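Local coordinates for flagellar protein FliL (Vibrio alginolyticus, PDB 6AHP), which is a stomatin-like, basal-body-associated protein, seen here as its periplasmic core, that assists the function of the bacterial flagellar motor, at residues A40-E43 with E44-R47; Y48-P51 with L52-S56; R75-L78 with R79-S83; S55-L58 with S59-S63. One frame throughout, in Å; residues are numbered along the deposited sequence.

Contact 1: A40-E43 with E44-R47; sequences AENE and ELAR
E43 and R47 are brought together by two different first torsions. CG of E43 stands anti to its own nitrogen, chi1 -178°, while CG of R47 stands anti to its carbonyl carbon, chi1 -56°. Both chains then run extended and alongside each other. R47 meets the carboxylate side-on, through NE and one terminal nitrogen. NH2 of R47 is 2.8 Å from OE2 of E43, in a salt bridge. NE of R47 donates to the same OE2 of E43 at 3.1 Å, less straight than the NH2 bond. OE2 lies in the guanidinium plane and is approached on its anti side, away from OE1. The carboxylate and guanidinium planes are 55° apart, so the pair is not a flat two-oxygen fork. Two donors on one oxygen should limit the swing of both ends.

On another side of the helix, E41 runs alongside L45, one turn on. OE2 of E41 comes to 3.8 Å from CD1 of L45, but its salt bridge goes to K96. CG of L45 also sits 3.2 Å from the carbonyl O of E41. ND2 of N42 turns back to the carbonyl O of R38, at the end of strand 26-38. A46 faces inward, onto V10 and V37 of the sheet and V98.

Backbone bonds from E44, L45, A46 and R47 reach back four residues; N of A46 to O of N42 is 2.8 Å. The arrangement is an i to i+4 Glu-Arg salt bridge on the surface of an alpha-helix, here helix 40-48, which follows strand 26-38.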
loop_
_atom_site.group_PDB
_atom_site.type_symbol
_atom_site.label_atom_id
_atom_site.label_comp_id
_atom_site.label_asym_id
_atom_site.label_seq_id
_atom_site.Cartn_x
_atom_site.Cartn_y
_atom_site.Cartn_z
ATOM N N ALA A 40 -21.581 -11.306 -4.073
ATOM C CA ALA A 40 -20.939 -11.916 -2.909
ATOM C C ALA A 40 -19.486 -12.293 -3.197
ATOM O O ALA A 40 -18.642 -12.215 -2.298
ATOM C CB ALA A 40 -21.719 -13.157 -2.450
ATOM N N GLU A 41 -19.182 -12.739 -4.419
ATOM C CA GLU A 41 -17.821 -13.204 -4.690
ATOM C C GLU A 41 -16.847 -12.030 -4.755
ATOM O O GLU A 41 -15.713 -12.122 -4.259
ATOM C CB GLU A 41 -17.744 -14.006 -5.982
ATOM C CG GLU A 41 -16.335 -14.663 -6.135
ATOM C CD GLU A 41 -15.936 -15.032 -7.560
ATOM O OE1 GLU A 41 -16.826 -15.203 -8.425
ATOM O OE2 GLU A 41 -14.709 -15.154 -7.807
ATOM N N ASN A 42 -17.269 -10.919 -5.374
ATOM C CA ASN A 42 -16.424 -9.727 -5.356
ATOM C C ASN A 42 -16.251 -9.190 -3.940
ATOM O O ASN A 42 -15.171 -8.692 -3.588
ATOM C CB ASN A 42 -16.995 -8.656 -6.299
ATOM C CG ASN A 42 -16.725 -8.978 -7.777
ATOM O OD1 ASN A 42 -15.676 -9.536 -8.107
ATOM N ND2 ASN A 42 -17.660 -8.624 -8.671
ATOM N N GLU A 43 -17.278 -9.307 -3.096
ATOM C CA GLU A 43 -17.153 -8.814 -1.730
ATOM C C GLU A 43 -16.137 -9.640 -0.950
ATOM O O GLU A 43 -15.258 -9.092 -0.272
ATOM C CB GLU A 43 -18.511 -8.806 -1.008
ATOM C CG GLU A 43 -18.379 -8.247 0.419
ATOM C CD GLU A 43 -19.678 -8.315 1.244
ATOM O OE1 GLU A 43 -20.768 -8.463 0.641
ATOM O OE2 GLU A 43 -19.607 -8.209 2.497
ATOM N N GLU A 44 -16.218 -10.961 -1.052
ATOM C CA GLU A 44 -15.262 -11.782 -0.318
ATOM C C GLU A 44 -13.841 -11.567 -0.844
ATOM O O GLU A 44 -12.888 -11.489 -0.055
ATOM C CB GLU A 44 -15.705 -13.245 -0.373
ATOM C CG GLU A 44 -15.346 -14.004 -1.613
ATOM C CD GLU A 44 -15.234 -15.510 -1.335
ATOM O OE1 GLU A 44 -15.504 -15.909 -0.179
ATOM O OE2 GLU A 44 -14.875 -16.283 -2.261
ATOM N N LEU A 45 -13.685 -11.377 -2.155
ATOM C CA LEU A 45 -12.379 -11.020 -2.712
ATOM C C LEU A 45 -11.872 -9.684 -2.181
ATOM O O LEU A 45 -10.686 -9.551 -1.856
ATOM C CB LEU A 45 -12.444 -10.973 -4.231
ATOM C CG LEU A 45 -12.547 -12.355 -4.879
ATOM C CD1 LEU A 45 -12.790 -12.220 -6.367
ATOM C CD2 LEU A 45 -11.247 -13.157 -4.578
ATOM N N ALA A 46 -12.736 -8.659 -2.139
ATOM C CA ALA A 46 -12.299 -7.349 -1.654
ATOM C C ALA A 46 -11.832 -7.427 -0.208
ATOM O O ALA A 46 -10.867 -6.754 0.186
ATOM C CB ALA A 46 -13.442 -6.328 -1.781
ATOM N N ARG A 47 -12.508 -8.243 0.605
ATOM C CA ARG A 47 -12.082 -8.391 1.994
ATOM C C ARG A 47 -10.778 -9.190 2.092
ATOM O O ARG A 47 -9.894 -8.834 2.867
ATOM C CB ARG A 47 -13.174 -9.065 2.829
ATOM C CG ARG A 47 -14.508 -8.365 2.777
ATOM C CD ARG A 47 -15.480 -9.007 3.765
ATOM N NE ARG A 47 -16.766 -8.331 3.786
ATOM C CZ ARG A 47 -17.005 -7.218 4.468
ATOM N NH1 ARG A 47 -16.037 -6.657 5.186
ATOM N NH2 ARG A 47 -18.210 -6.663 4.431
#

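Contact 2: Y48-P51 with L52-S56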
loop_
_atom_site.group_PDB
_atom_site.type_symbol
_atom_site.label_atom_id
_atom_site.label_comp_id
_atom_site.label_asym_id
_atom_site.label_seq_id
_atom_site.Cartn_x
_atom_site.Cartn_y
_atom_site.Cartn_z
ATOM N N TYR A 48 -10.633 -10.261 1.310
ATOM C CA TYR A 48 -9.429 -11.082 1.427
ATOM C C TYR A 48 -8.180 -10.313 0.983
ATOM O O TYR A 48 -7.111 -10.434 1.597
ATOM C CB TYR A 48 -9.609 -12.363 0.615
ATOM C CG TYR A 48 -8.398 -13.298 0.646
ATOM C CD1 TYR A 48 -8.228 -14.236 1.684
ATOM C CD2 TYR A 48 -7.451 -13.258 -0.350
ATOM C CE1 TYR A 48 -7.120 -15.076 1.719
ATOM C CE2 TYR A 48 -6.338 -14.108 -0.331
ATOM C CZ TYR A 48 -6.182 -15.009 0.704
ATOM O OH TYR A 48 -5.083 -15.834 0.711
ATOM N N HIS A 49 -8.298 -9.517 -0.085
ATOM C CA HIS A 49 -7.186 -8.766 -0.651
ATOM C C HIS A 49 -7.049 -7.365 -0.079
ATOM O O HIS A 49 -6.372 -6.523 -0.683
ATOM C CB HIS A 49 -7.334 -8.720 -2.169
ATOM C CG HIS A 49 -7.132 -10.057 -2.797
ATOM N ND1 HIS A 49 -5.880 -10.613 -2.950
ATOM C CD2 HIS A 49 -8.013 -10.996 -3.215
ATOM C CE1 HIS A 49 -5.996 -11.816 -3.488
ATOM N NE2 HIS A 49 -7.277 -12.070 -3.660
ATOM N N SER A 50 -7.685 -7.099 1.062
ATOM C CA SER A 50 -7.573 -5.797 1.720
ATOM C C SER A 50 -6.150 -5.272 1.899
ATOM O O SER A 50 -5.959 -4.052 1.758
ATOM C CB SER A 50 -8.257 -5.851 3.093
ATOM O OG SER A 50 -9.602 -5.484 2.940
ATOM N N PRO A 51 -5.139 -6.086 2.239
ATOM C CA PRO A 51 -3.782 -5.521 2.324
ATOM C C PRO A 51 -3.310 -4.929 1.013
ATOM O O PRO A 51 -2.713 -3.839 0.994
ATOM C CB PRO A 51 -2.927 -6.723 2.748
ATOM C CG PRO A 51 -3.918 -7.640 3.452
ATOM C CD PRO A 51 -5.162 -7.508 2.632
ATOM N N LEU A 52 -3.596 -5.611 -0.099
ATOM C CA LEU A 52 -3.190 -5.084 -1.398
ATOM C C LEU A 52 -3.970 -3.809 -1.730
ATOM O O LEU A 52 -3.397 -2.828 -2.211
ATOM C CB LEU A 52 -3.410 -6.160 -2.460
ATOM C CG LEU A 52 -3.127 -5.776 -3.899
ATOM C CD1 LEU A 52 -1.616 -5.530 -3.997
ATOM C CD2 LEU A 52 -3.536 -6.857 -4.856
ATOM N N ILE A 53 -5.271 -3.799 -1.418
ATOM C CA ILE A 53 -6.105 -2.642 -1.716
ATOM C C ILE A 53 -5.635 -1.429 -0.912
ATOM O O ILE A 53 -5.475 -0.337 -1.451
ATOM C CB ILE A 53 -7.587 -2.975 -1.455
ATOM C CG1 ILE A 53 -8.081 -3.957 -2.535
ATOM C CG2 ILE A 53 -8.449 -1.688 -1.454
ATOM C CD1 ILE A 53 -9.416 -4.653 -2.244
ATOM N N GLU A 54 -5.394 -1.611 0.386
ATOM C CA GLU A 54 -4.948 -0.493 1.216
ATOM C C GLU A 54 -3.610 0.040 0.757
ATOM O O GLU A 54 -3.353 1.247 0.836
ATOM C CB GLU A 54 -4.853 -0.917 2.680
ATOM C CG GLU A 54 -6.166 -1.242 3.330
ATOM C CD GLU A 54 -5.939 -2.041 4.604
ATOM O OE1 GLU A 54 -4.869 -1.866 5.230
ATOM O OE2 GLU A 54 -6.797 -2.871 4.965
ATOM N N SER A 55 -2.739 -0.851 0.287
ATOM C CA SER A 55 -1.423 -0.441 -0.179
ATOM C C SER A 55 -1.512 0.318 -1.499
ATOM O O SER A 55 -0.748 1.263 -1.733
ATOM C CB SER A 55 -0.536 -1.676 -0.322
ATOM O OG SER A 55 0.807 -1.274 -0.199
ATOM N N SER A 56 -2.412 -0.112 -2.389
ATOM C CA SER A 56 -2.657 0.618 -3.625
ATOM C C SER A 56 -3.157 2.030 -3.338
ATOM O O SER A 56 -2.702 2.995 -3.954
ATOM C CB SER A 56 -3.678 -0.133 -4.475
ATOM O OG SER A 56 -4.095 0.631 -5.587
#
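Backbone hydrogen bonds join H49, S50 and P51 to the residues four further on. N of I53 donates to O of H49 at 3.0 Å. N of E54 reaches O of S50 at 2.9 Å, and N of S55 reaches O of P51 at 3.1 Å. H49 is the N-cap of helix 50-62. It is also where the chain leaves the helical course of helix 40-48, so this is a helix-to-helix junction. P51 suits the first turn, where a backbone nitrogen needs no acceptor within the helix and proline has no hydrogen to offer.

Between the two segments, side chains mostly rest on carbonyls. CG of E54 is anti to its own carbonyl carbon, chi1 -67°, which lays the chain back over S50. CG of E54 comes to 3.2 Å from O of S50, and OE2 of E54 to 3.8 Å from CB of S50. CG1 of I53 lies 3.6 Å from O of H49, and CB of S55 lies 3.3 Å from O of P51.

Polar side chains of the turn find partners beyond it. OG of S50 bonds back to O of A46. ND1 of H49 bonds to OH of Y9 of the second subunit, and their rings meet nearly at right angles. OG of S55 bonds to O of F104 of that subunit.

Contact 3: R75-L78 with R79-S83; sequences RVEL and RDRAS
V76 meets both R79 and D80, the residues three and four further along the helix. CG1 of V76 lies 3.8 Å from OD2 of D80, and the two side chains run alongside each other. The R79 chain instead passes obliquely across V76, and its NH1 comes to 4.1 Å from CG1 of V76. CG of R79 is anti to the carbonyl carbon, chi1 -54°, which sets it 3.0 Å from O of R75. A bend at chi3, -68°, then turns the guanidinium toward V76. Elsewhere on the turn, CG of R81 lies 3.5 Å from O of E77.

Four backbone bonds hold these side chains in step. N of D80 to O of V76 is 2.9 Å, and N of A82 to O of L78 is also 2.9 Å. The other two run from R79 to R75 and from R81 to E77.

Further out, NH1 of R75 bonds to O of L69, in the preceding helix 66-70. OG of S83 bonds to N of V102. L78 packs on F107, and A82 on V102. These contacts seat one face of the helix on strand 101-109. The arrangement is that of a regular amphipathic alpha-helix laid against an antiparallel sheet.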
loop_
_atom_site.group_PDB
_atom_site.type_symbol
_atom_site.label_atom_id
_atom_site.label_comp_id
_atom_site.label_asym_id
_atom_site.label_seq_id
_atom_site.Cartn_x
_atom_site.Cartn_y
_atom_site.Cartn_z
ATOM N N ARG A 75 -9.771 16.504 -7.487
ATOM C CA ARG A 75 -10.260 15.548 -6.502
ATOM C C ARG A 75 -11.041 14.427 -7.164
ATOM O O ARG A 75 -10.856 13.260 -6.812
ATOM C CB ARG A 75 -11.085 16.258 -5.432
ATOM C CG ARG A 75 -10.201 16.981 -4.428
ATOM C CD ARG A 75 -10.992 17.633 -3.321
ATOM N NE ARG A 75 -12.080 18.464 -3.832
ATOM C CZ ARG A 75 -12.009 19.780 -4.014
ATOM N NH1 ARG A 75 -10.891 20.450 -3.738
ATOM N NH2 ARG A 75 -13.066 20.430 -4.472
ATOM N N VAL A 76 -11.888 14.749 -8.143
ATOM C CA VAL A 76 -12.477 13.705 -8.977
ATOM C C VAL A 76 -11.376 12.870 -9.617
ATOM O O VAL A 76 -11.436 11.637 -9.643
ATOM C CB VAL A 76 -13.393 14.335 -10.049
ATOM C CG1 VAL A 76 -13.939 13.266 -10.990
ATOM C CG2 VAL A 76 -14.518 15.120 -9.395
ATOM N N GLU A 77 -10.349 13.543 -10.134
ATOM C CA GLU A 77 -9.256 12.857 -10.808
ATOM C C GLU A 77 -8.529 11.910 -9.852
ATOM O O GLU A 77 -8.198 10.780 -10.218
ATOM C CB GLU A 77 -8.308 13.904 -11.376
ATOM C CG GLU A 77 -7.426 13.409 -12.480
ATOM C CD GLU A 77 -6.032 14.002 -12.392
ATOM O OE1 GLU A 77 -5.878 15.180 -12.787
ATOM O OE2 GLU A 77 -5.105 13.296 -11.930
ATOM N N LEU A 78 -8.298 12.360 -8.615
ATOM C CA LEU A 78 -7.699 11.516 -7.585
ATOM C C LEU A 78 -8.559 10.288 -7.278
ATOM O O LEU A 78 -8.041 9.171 -7.162
ATOM C CB LEU A 78 -7.468 12.333 -6.318
ATOM C CG LEU A 78 -6.417 11.734 -5.377
ATOM C CD1 LEU A 78 -5.062 11.593 -6.048
ATOM C CD2 LEU A 78 -6.333 12.517 -4.080
ATOM N N ARG A 79 -9.870 10.490 -7.100
ATOM C CA ARG A 79 -10.772 9.374 -6.839
ATOM C C ARG A 79 -10.718 8.350 -7.967
ATOM O O ARG A 79 -10.600 7.147 -7.710
ATOM C CB ARG A 79 -12.211 9.876 -6.655
ATOM C CG ARG A 79 -12.413 10.961 -5.593
ATOM C CD ARG A 79 -13.896 11.138 -5.180
ATOM N NE ARG A 79 -14.733 11.683 -6.252
ATOM C CZ ARG A 79 -15.445 10.945 -7.104
ATOM N NH1 ARG A 79 -16.174 11.528 -8.056
ATOM N NH2 ARG A 79 -15.426 9.624 -7.011
ATOM N N ASP A 80 -10.816 8.811 -9.227
ATOM C CA ASP A 80 -10.802 7.893 -10.370
ATOM C C ASP A 80 -9.481 7.149 -10.485
ATOM O O ASP A 80 -9.464 5.957 -10.824
ATOM C CB ASP A 80 -11.059 8.639 -11.682
ATOM C CG ASP A 80 -12.485 9.142 -11.804
ATOM O OD1 ASP A 80 -13.369 8.607 -11.096
ATOM O OD2 ASP A 80 -12.704 10.089 -12.598
ATOM N N ARG A 81 -8.364 7.856 -10.304
ATOM C CA ARG A 81 -7.061 7.190 -10.283
ATOM C C ARG A 81 -7.007 6.101 -9.217
ATOM O O ARG A 81 -6.504 5.005 -9.469
ATOM C CB ARG A 81 -5.950 8.195 -10.021
ATOM C CG ARG A 81 -5.498 8.880 -11.261
ATOM C CD ARG A 81 -4.659 7.962 -12.123
ATOM N NE ARG A 81 -3.849 8.793 -13.007
ATOM C CZ ARG A 81 -2.572 9.092 -12.791
ATOM N NH1 ARG A 81 -1.928 8.596 -11.732
ATOM N NH2 ARG A 81 -1.939 9.884 -13.647
ATOM N N ALA A 82 -7.442 6.428 -7.996
ATOM C CA ALA A 82 -7.505 5.445 -6.912
ATOM C C ALA A 82 -8.263 4.182 -7.328
ATOM O O ALA A 82 -7.759 3.069 -7.154
ATOM C CB ALA A 82 -8.148 6.071 -5.679
ATOM N N SER A 83 -9.478 4.336 -7.885
ATOM C CA SER A 83 -10.245 3.168 -8.326
ATOM C C SER A 83 -9.484 2.384 -9.389
ATOM O O SER A 83 -9.398 1.152 -9.326
ATOM C CB SER A 83 -11.625 3.587 -8.868
ATOM O OG SER A 83 -12.448 4.073 -7.828
#

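Contact 4: S55-L58 with S59-S63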
loop_
_atom_site.group_PDB
_atom_site.type_symbol
_atom_site.label_atom_id
_atom_site.label_comp_id
_atom_site.label_asym_id
_atom_site.label_seq_id
_atom_site.Cartn_x
_atom_site.Cartn_y
_atom_site.Cartn_z
ATOM N N SER A 55 -2.739 -0.851 0.287
ATOM C CA SER A 55 -1.423 -0.441 -0.179
ATOM C C SER A 55 -1.512 0.318 -1.499
ATOM O O SER A 55 -0.748 1.263 -1.733
ATOM C CB SER A 55 -0.536 -1.676 -0.322
ATOM O OG SER A 55 0.807 -1.274 -0.199
ATOM N N SER A 56 -2.412 -0.112 -2.389
ATOM C CA SER A 56 -2.657 0.618 -3.625
ATOM C C SER A 56 -3.157 2.030 -3.338
ATOM O O SER A 56 -2.702 2.995 -3.954
ATOM C CB SER A 56 -3.678 -0.133 -4.475
ATOM O OG SER A 56 -4.095 0.631 -5.587
ATOM N N LEU A 57 -4.129 2.155 -2.429
ATOM C CA LEU A 57 -4.663 3.463 -2.062
ATOM C C LEU A 57 -3.561 4.386 -1.531
ATOM O O LEU A 57 -3.456 5.548 -1.941
ATOM C CB LEU A 57 -5.778 3.290 -1.025
ATOM C CG LEU A 57 -7.145 2.908 -1.646
ATOM C CD1 LEU A 57 -8.188 2.478 -0.622
ATOM C CD2 LEU A 57 -7.691 4.008 -2.569
ATOM N N LEU A 58 -2.752 3.895 -0.587
ATOM C CA LEU A 58 -1.660 4.709 -0.052
ATOM C C LEU A 58 -0.680 5.108 -1.151
ATOM O O LEU A 58 -0.204 6.248 -1.168
ATOM C CB LEU A 58 -0.938 3.970 1.078
ATOM C CG LEU A 58 -0.074 4.816 2.026
ATOM C CD1 LEU A 58 -0.857 6.010 2.665
ATOM C CD2 LEU A 58 0.536 3.934 3.118
ATOM N N SER A 59 -0.393 4.198 -2.096
ATOM C CA SER A 59 0.459 4.549 -3.231
ATOM C C SER A 59 -0.160 5.655 -4.064
ATOM O O SER A 59 0.540 6.571 -4.517
ATOM C CB SER A 59 0.715 3.333 -4.116
ATOM O OG SER A 59 1.569 2.402 -3.492
ATOM N N THR A 60 -1.473 5.576 -4.307
ATOM C CA THR A 60 -2.117 6.601 -5.112
ATOM C C THR A 60 -2.026 7.952 -4.428
ATOM O O THR A 60 -1.639 8.939 -5.050
ATOM C CB THR A 60 -3.577 6.270 -5.375
ATOM O OG1 THR A 60 -3.670 4.993 -6.026
ATOM C CG2 THR A 60 -4.168 7.374 -6.277
ATOM N N PHE A 61 -2.406 8.012 -3.150
ATOM C CA PHE A 61 -2.388 9.274 -2.412
ATOM C C PHE A 61 -0.971 9.834 -2.238
ATOM O O PHE A 61 -0.790 11.052 -2.222
ATOM C CB PHE A 61 -3.039 9.079 -1.048
ATOM C CG PHE A 61 -4.464 8.601 -1.113
ATOM C CD1 PHE A 61 -5.277 8.939 -2.184
ATOM C CD2 PHE A 61 -4.995 7.830 -0.085
ATOM C CE1 PHE A 61 -6.591 8.506 -2.239
ATOM C CE2 PHE A 61 -6.317 7.399 -0.127
ATOM C CZ PHE A 61 -7.111 7.735 -1.213
ATOM N N ALA A 62 0.036 8.971 -2.094
ATOM C CA ALA A 62 1.406 9.449 -1.929
ATOM C C ALA A 62 1.864 10.283 -3.121
ATOM O O ALA A 62 2.631 11.239 -2.953
ATOM C CB ALA A 62 2.358 8.271 -1.716
ATOM N N SER A 63 1.398 9.955 -4.328
ATOM C CA SER A 63 1.806 10.663 -5.535
ATOM C C SER A 63 0.807 11.733 -5.953
ATOM O O SER A 63 0.685 12.024 -7.143
ATOM C CB SER A 63 2.017 9.682 -6.682
ATOM O OG SER A 63 0.767 9.338 -7.261
HETATM O O HOH W 1 -5.494 2.958 -5.370
#
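S56 and T60 are joined through a bound water as well as through the backbone. Water 1 lies 2.7 Å from OG of S56 and donates to OG1 of T60 at 2.8 Å. The bridge spans one helical turn. OG1 of T60 is anti to its carbonyl carbon, chi1 -58°, and this points it back along the helix toward S56. OG1 also bonds to OD2 of D85 on helix 72-94, which helps fix its rotation.

The main chain adds four i to i+4 bonds. N of F61 to O of L57 is 2.9 Å and the straightest, with an N-H...O angle of 174°. N of S59 reaches O of S55 at 3.0 Å. OG of S59 is 3.1 Å from that same O of S55, a bond that is not settled because the hydroxyl may turn to another acceptor.

Packing begins at F61. O of L57 lies over one face of its ring, 3.2 Å above the plane and toward the rim. CD2 of L57 touches CZ of F61 at 4.0 Å as the side chains run alongside. The F61 ring also meets that of F18 at a small angle.

S63 is the first residue to leave the helical course. L57 packs on L12 and F16 of strand 7-21 and on A82 and I86 of helix 72-94. On the subunit boundary, L58 touches T105 of the second subunit. Helix 50-62 thus sits between the sheet, helix 72-94 and the partner chain.

Overall arrangement
Along the chain the order is contact 1, contact 2, contact 4, contact 3. Contact 1 lies on helix 40-48. Contacts 2 and 4 share helix 50-62 and overlap at S55 and S56, with centres about 11 Å apart. Contact 3 lies on helix 72-94. Contacts 1 and 2 touch where O of A46 meets CD1 of I53, across the junction of two successive helices. Contacts 3 and 4 touch through A82 with L57 and L78 with F61, joining helices 50-62 and 72-94. Contacts 1 and 3 are about 22 Å apart between centres, with the middle of the chain between them. Contacts 2 and 4 both face the second subunit, so helix 50-62 links the fold to the dimer.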